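Local atomic coordinates of alkaline phosphatase (Antarctic bacterium, PDB entry 2W5V), a protein that probably hydrolyses phosphate monoesters at alkaline pH, as alkaline phosphatases do, using zinc and magnesium ions bound at its active site. Residues S52-F66 and I271-L285. The protein carries 1 engineered substitution. Residues are numbered along the deposited sequence; the frame is centred on the assembly and turned at random.
Sequences STFYFKSGTPNYTQF and ISEINDFDDAIGTAL. Unlike the reference sequence in segment 52-66: S58 (reference Glu).
D278 and the turn at N62 and Y63 illustrate how one buried carboxylate fastens a loop to a helix. A chi1 of -175° swings this carboxylate away from the helix backbone N, to the start of 3-10 segment 62-65. D278 OD2 accepts N62 N nearly straight at 173° and D278 OD1 accepts Y63 N at 3.1 Å, both on syn lone pairs. The anti lone pair of D278 OD2 receives K57 NZ at 2.7 Å; K57 NZ also meets D279 OD1 from above that carboxylate's plane, completing a salt-bridge network. Replacing D278 with an alanine would probably leave both turn amides without their acceptor and K57 with one acidic partner, D279. N62 ND2 donates to D278 O at 2.9 Å, its amide plane 18° from the carboxylate's, and N62 CG lies 3.4 Å from G282 CA, where a CB would hit N62 ND2. N275 ND2 donates to F56 O from above the carbonyl plane; buried N275 OD1, without a polar partner, lies against K57 CB and T53 CG2. I281 CD1 sits over one face of Y63, I271 CD1 over one of F56. Beneath, F277 and I281 pack on central-sheet strands 36-42 and 294-299; Y63 touches I357 of the second subunit.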
loop_
_atom_site.group_PDB
_atom_site.type_symbol
_atom_site.label_atom_id
_atom_site.label_comp_id
_atom_site.label_asym_id
_atom_site.label_seq_id
_atom_site.Cartn_x
_atom_site.Cartn_y
_atom_site.Cartn_z
ATOM N N SER B 52 5.204 8.418 5.607
ATOM C CA SER B 52 5.744 9.503 6.423
ATOM C C SER B 52 6.981 10.141 5.794
ATOM O O SER B 52 7.230 11.323 5.998
ATOM C CB SER B 52 6.018 9.047 7.870
ATOM O OG SER B 52 7.104 8.142 7.942
ATOM N N THR B 53 7.750 9.377 5.018
ATOM C CA THR B 53 8.937 9.939 4.369
ATOM C C THR B 53 8.581 11.007 3.334
ATOM O O THR B 53 9.432 11.807 2.945
ATOM C CB THR B 53 9.818 8.860 3.698
ATOM O OG1 THR B 53 9.118 8.266 2.591
ATOM C CG2 THR B 53 10.180 7.769 4.691
ATOM N N PHE B 54 7.326 11.016 2.887
ATOM C CA PHE B 54 6.863 11.999 1.911
ATOM C C PHE B 54 6.437 13.299 2.583
ATOM O O PHE B 54 6.131 14.280 1.901
ATOM C CB PHE B 54 5.702 11.439 1.073
ATOM C CG PHE B 54 6.125 10.380 0.088
ATOM C CD1 PHE B 54 6.401 9.093 0.510
ATOM C CD2 PHE B 54 6.263 10.679 -1.257
ATOM C CE1 PHE B 54 6.802 8.119 -0.391
ATOM C CE2 PHE B 54 6.665 9.705 -2.161
ATOM C CZ PHE B 54 6.931 8.428 -1.726
ATOM N N TYR B 55 6.414 13.303 3.915
ATOM C CA TYR B 55 5.980 14.483 4.670
ATOM C C TYR B 55 6.980 14.944 5.720
ATOM O O TYR B 55 7.006 16.124 6.096
ATOM C CB TYR B 55 4.641 14.211 5.356
ATOM C CG TYR B 55 3.502 13.999 4.390
ATOM C CD1 TYR B 55 3.193 12.728 3.929
ATOM C CD2 TYR B 55 2.746 15.069 3.925
ATOM C CE1 TYR B 55 2.163 12.514 3.045
ATOM C CE2 TYR B 55 1.701 14.867 3.025
ATOM C CZ TYR B 55 1.419 13.581 2.589
ATOM O OH TYR B 55 0.393 13.347 1.700
ATOM N N PHE B 56 7.790 14.017 6.214
ATOM C CA PHE B 56 8.680 14.322 7.331
ATOM C C PHE B 56 10.153 14.123 7.005
ATOM O O PHE B 56 10.984 14.027 7.900
ATOM C CB PHE B 56 8.286 13.495 8.556
ATOM C CG PHE B 56 6.937 13.845 9.100
ATOM C CD1 PHE B 56 5.831 13.081 8.791
ATOM C CD2 PHE B 56 6.774 14.957 9.910
ATOM C CE1 PHE B 56 4.586 13.406 9.289
ATOM C CE2 PHE B 56 5.532 15.287 10.409
ATOM C CZ PHE B 56 4.434 14.509 10.095
ATOM N N LYS B 57 10.474 14.065 5.721
ATOM C CA LYS B 57 11.863 13.975 5.309
ATOM C C LYS B 57 12.216 15.149 4.409
ATOM O O LYS B 57 11.406 15.572 3.589
ATOM C CB LYS B 57 12.125 12.663 4.568
ATOM C CG LYS B 57 13.601 12.390 4.376
ATOM C CD LYS B 57 13.867 11.059 3.703
ATOM C CE LYS B 57 15.350 10.721 3.815
ATOM N NZ LYS B 57 15.762 9.588 2.941
ATOM N N SER B 58 13.423 15.679 4.564
ATOM C CA SER B 58 13.913 16.702 3.652
ATOM C C SER B 58 14.199 16.065 2.292
ATOM O O SER B 58 14.872 15.038 2.203
ATOM C CB SER B 58 15.174 17.359 4.216
ATOM O OG SER B 58 15.829 18.135 3.231
ATOM N N GLY B 59 13.671 16.662 1.233
ATOM C CA GLY B 59 13.871 16.131 -0.103
ATOM C C GLY B 59 12.977 14.947 -0.423
ATOM O O GLY B 59 12.224 14.471 0.426
ATOM N N THR B 60 13.071 14.466 -1.657
ATOM C CA THR B 60 12.220 13.383 -2.136
ATOM C C THR B 60 12.706 12.029 -1.625
ATOM O O THR B 60 13.909 11.782 -1.576
ATOM C CB THR B 60 12.203 13.362 -3.671
ATOM O OG1 THR B 60 11.894 14.675 -4.155
ATOM C CG2 THR B 60 11.168 12.384 -4.185
ATOM N N PRO B 61 11.772 11.150 -1.222
ATOM C CA PRO B 61 12.168 9.815 -0.762
ATOM C C PRO B 61 12.702 8.962 -1.902
ATOM O O PRO B 61 12.231 9.069 -3.031
ATOM C CB PRO B 61 10.854 9.208 -0.262
ATOM C CG PRO B 61 9.940 10.351 -0.047
ATOM C CD PRO B 61 10.335 11.399 -1.024
ATOM N N ASN B 62 13.662 8.097 -1.597
ATOM C CA ASN B 62 14.190 7.183 -2.599
ATOM C C ASN B 62 13.139 6.163 -3.033
ATOM O O ASN B 62 13.229 5.584 -4.116
ATOM C CB ASN B 62 15.473 6.527 -2.085
ATOM C CG ASN B 62 16.620 7.515 -2.008
ATOM O OD1 ASN B 62 17.012 8.089 -3.023
ATOM N ND2 ASN B 62 17.153 7.732 -0.809
ATOM N N TYR B 63 12.119 5.969 -2.204
ATOM C CA TYR B 63 10.967 5.180 -2.634
ATOM C C TYR B 63 10.475 5.577 -4.035
ATOM O O TYR B 63 10.030 4.723 -4.799
ATOM C CB TYR B 63 9.806 5.300 -1.636
ATOM C CG TYR B 63 9.964 4.468 -0.385
ATOM C CD1 TYR B 63 10.278 5.061 0.830
ATOM C CD2 TYR B 63 9.803 3.091 -0.420
ATOM C CE1 TYR B 63 10.434 4.297 1.985
ATOM C CE2 TYR B 63 9.955 2.314 0.726
ATOM C CZ TYR B 63 10.268 2.922 1.926
ATOM O OH TYR B 63 10.411 2.157 3.071
ATOM N N THR B 64 10.534 6.866 -4.371
ATOM C CA THR B 64 9.950 7.330 -5.633
ATOM C C THR B 64 10.690 6.830 -6.878
ATOM O O THR B 64 10.197 6.970 -7.994
ATOM C CB THR B 64 9.845 8.865 -5.712
ATOM O OG1 THR B 64 11.156 9.431 -5.631
ATOM C CG2 THR B 64 8.977 9.400 -4.586
ATOM N N GLN B 65 11.874 6.266 -6.688
ATOM C CA GLN B 65 12.618 5.688 -7.806
ATOM C C GLN B 65 11.994 4.391 -8.320
ATOM O O GLN B 65 12.302 3.955 -9.426
ATOM C CB GLN B 65 14.075 5.430 -7.414
ATOM C CG GLN B 65 14.867 6.673 -7.073
ATOM C CD GLN B 65 16.339 6.388 -6.849
ATOM O OE1 GLN B 65 17.010 5.812 -7.707
ATOM N NE2 GLN B 65 16.853 6.795 -5.694
ATOM N N PHE B 66 11.131 3.762 -7.524
ATOM C CA PHE B 66 10.585 2.457 -7.899
ATOM C C PHE B 66 9.377 2.550 -8.822
ATOM O O PHE B 66 8.515 3.404 -8.643
ATOM C CB PHE B 66 10.191 1.639 -6.661
ATOM C CG PHE B 66 11.356 1.143 -5.856
ATOM C CD1 PHE B 66 11.743 1.796 -4.692
ATOM C CD2 PHE B 66 12.057 0.011 -6.250
ATOM C CE1 PHE B 66 12.812 1.332 -3.950
ATOM C CE2 PHE B 66 13.127 -0.459 -5.504
ATOM C CZ PHE B 66 13.502 0.201 -4.359
ATOM N N ILE B 271 9.677 7.789 12.759
ATOM C CA ILE B 271 9.987 8.608 11.596
ATOM C C ILE B 271 11.488 8.707 11.310
ATOM O O ILE B 271 11.923 8.562 10.163
ATOM C CB ILE B 271 9.373 10.014 11.729
ATOM C CG1 ILE B 271 7.855 9.928 11.570
ATOM C CG2 ILE B 271 9.949 10.946 10.681
ATOM C CD1 ILE B 271 7.134 11.216 11.898
ATOM N N SER B 272 12.285 8.943 12.345
ATOM C CA SER B 272 13.726 9.063 12.144
ATOM C C SER B 272 14.317 7.733 11.674
ATOM O O SER B 272 15.253 7.710 10.869
ATOM C CB SER B 272 14.441 9.575 13.406
ATOM O OG SER B 272 14.189 8.750 14.527
ATOM N N GLU B 273 13.768 6.624 12.164
ATOM C CA GLU B 273 14.301 5.320 11.777
ATOM C C GLU B 273 13.966 4.992 10.317
ATOM O O GLU B 273 14.804 4.467 9.584
ATOM C CB GLU B 273 13.811 4.211 12.715
ATOM C CG GLU B 273 14.274 4.348 14.182
ATOM C CD GLU B 273 15.794 4.299 14.357
ATOM O OE1 GLU B 273 16.455 3.485 13.681
ATOM O OE2 GLU B 273 16.333 5.066 15.186
ATOM N N ILE B 274 12.753 5.301 9.880
ATOM C CA ILE B 274 12.406 4.972 8.500
ATOM C C ILE B 274 13.051 5.953 7.521
ATOM O O ILE B 274 13.356 5.589 6.391
ATOM C CB ILE B 274 10.889 4.828 8.259
ATOM C CG1 ILE B 274 10.647 4.185 6.886
ATOM C CG2 ILE B 274 10.196 6.164 8.365
ATOM C CD1 ILE B 274 9.211 3.793 6.628
ATOM N N ASN B 275 13.270 7.190 7.959
ATOM C CA ASN B 275 14.041 8.133 7.155
ATOM C C ASN B 275 15.455 7.604 6.886
ATOM O O ASN B 275 15.975 7.737 5.776
ATOM C CB ASN B 275 14.100 9.513 7.819
ATOM C CG ASN B 275 12.851 10.347 7.550
ATOM O OD1 ASN B 275 11.976 9.949 6.779
ATOM N ND2 ASN B 275 12.770 11.512 8.183
ATOM N N ASP B 276 16.069 7.014 7.911
ATOM C CA ASP B 276 17.388 6.392 7.776
ATOM C C ASP B 276 17.331 5.210 6.801
ATOM O O ASP B 276 18.210 5.047 5.948
ATOM C CB ASP B 276 17.900 5.924 9.147
ATOM C CG ASP B 276 19.228 5.197 9.057
ATOM O OD1 ASP B 276 20.212 5.810 8.593
ATOM O OD2 ASP B 276 19.285 4.008 9.451
ATOM N N PHE B 277 16.290 4.390 6.930
ATOM C CA PHE B 277 16.079 3.258 6.029
ATOM C C PHE B 277 15.982 3.719 4.570
ATOM O O PHE B 277 16.585 3.121 3.679
ATOM C CB PHE B 277 14.818 2.483 6.429
ATOM C CG PHE B 277 14.548 1.279 5.567
ATOM C CD1 PHE B 277 15.286 0.105 5.735
ATOM C CD2 PHE B 277 13.555 1.313 4.595
ATOM C CE1 PHE B 277 15.040 -1.014 4.936
ATOM C CE2 PHE B 277 13.295 0.202 3.790
ATOM C CZ PHE B 277 14.046 -0.970 3.964
ATOM N N ASP B 278 15.245 4.801 4.330
ATOM C CA ASP B 278 15.150 5.346 2.982
ATOM C C ASP B 278 16.512 5.787 2.446
ATOM O O ASP B 278 16.782 5.674 1.252
ATOM C CB ASP B 278 14.155 6.513 2.905
ATOM C CG ASP B 278 13.965 7.008 1.479
ATOM O OD1 ASP B 278 13.294 6.312 0.686
ATOM O OD2 ASP B 278 14.506 8.083 1.140
ATOM N N ASP B 279 17.375 6.290 3.323
ATOM C CA ASP B 279 18.754 6.582 2.926
ATOM C C ASP B 279 19.466 5.322 2.423
ATOM O O ASP B 279 20.152 5.351 1.395
ATOM C CB ASP B 279 19.536 7.204 4.086
ATOM C CG ASP B 279 19.242 8.695 4.260
ATOM O OD1 ASP B 279 18.576 9.289 3.380
ATOM O OD2 ASP B 279 19.678 9.274 5.279
ATOM N N ALA B 280 19.307 4.222 3.154
ATOM C CA ALA B 280 19.889 2.944 2.752
ATOM C C ALA B 280 19.349 2.498 1.401
ATOM O O ALA B 280 20.082 1.950 0.582
ATOM C CB ALA B 280 19.618 1.879 3.801
ATOM N N ILE B 281 18.063 2.730 1.167
ATOM C CA ILE B 281 17.486 2.431 -0.139
ATOM C C ILE B 281 18.232 3.191 -1.239
ATOM O O ILE B 281 18.573 2.623 -2.270
ATOM C CB ILE B 281 15.984 2.785 -0.209
ATOM C CG1 ILE B 281 15.171 1.894 0.735
ATOM C CG2 ILE B 281 15.477 2.650 -1.642
ATOM C CD1 ILE B 281 13.680 2.256 0.764
ATOM N N GLY B 282 18.485 4.479 -1.011
ATOM C CA GLY B 282 19.215 5.300 -1.967
ATOM C C GLY B 282 20.606 4.750 -2.247
ATOM O O GLY B 282 21.094 4.780 -3.381
ATOM N N THR B 283 21.251 4.242 -1.204
ATOM C CA THR B 283 22.572 3.643 -1.350
ATOM C C THR B 283 22.519 2.411 -2.253
ATOM O O THR B 283 23.308 2.271 -3.187
ATOM C CB THR B 283 23.138 3.241 0.016
ATOM O OG1 THR B 283 23.265 4.406 0.835
ATOM C CG2 THR B 283 24.490 2.576 -0.137
ATOM N N ALA B 284 21.586 1.511 -1.970
ATOM C CA ALA B 284 21.462 0.293 -2.761
ATOM C C ALA B 284 21.151 0.644 -4.212
ATOM O O ALA B 284 21.755 0.095 -5.133
ATOM C CB ALA B 284 20.381 -0.589 -2.200
ATOM N N LEU B 285 20.195 1.552 -4.407
ATOM C CA LEU B 285 19.756 1.924 -5.751
ATOM C C LEU B 285 20.857 2.622 -6.538
ATOM O O LEU B 285 20.989 2.419 -7.743
ATOM C CB LEU B 285 18.504 2.806 -5.694
ATOM C CG LEU B 285 17.213 2.107 -5.283
ATOM C CD1 LEU B 285 16.049 3.098 -5.271
ATOM C CD2 LEU B 285 16.933 0.964 -6.236
HETATM O O HOH W 1 19.007 9.590 0.168
HETATM O O HOH W 2 20.028 6.527 -5.260
#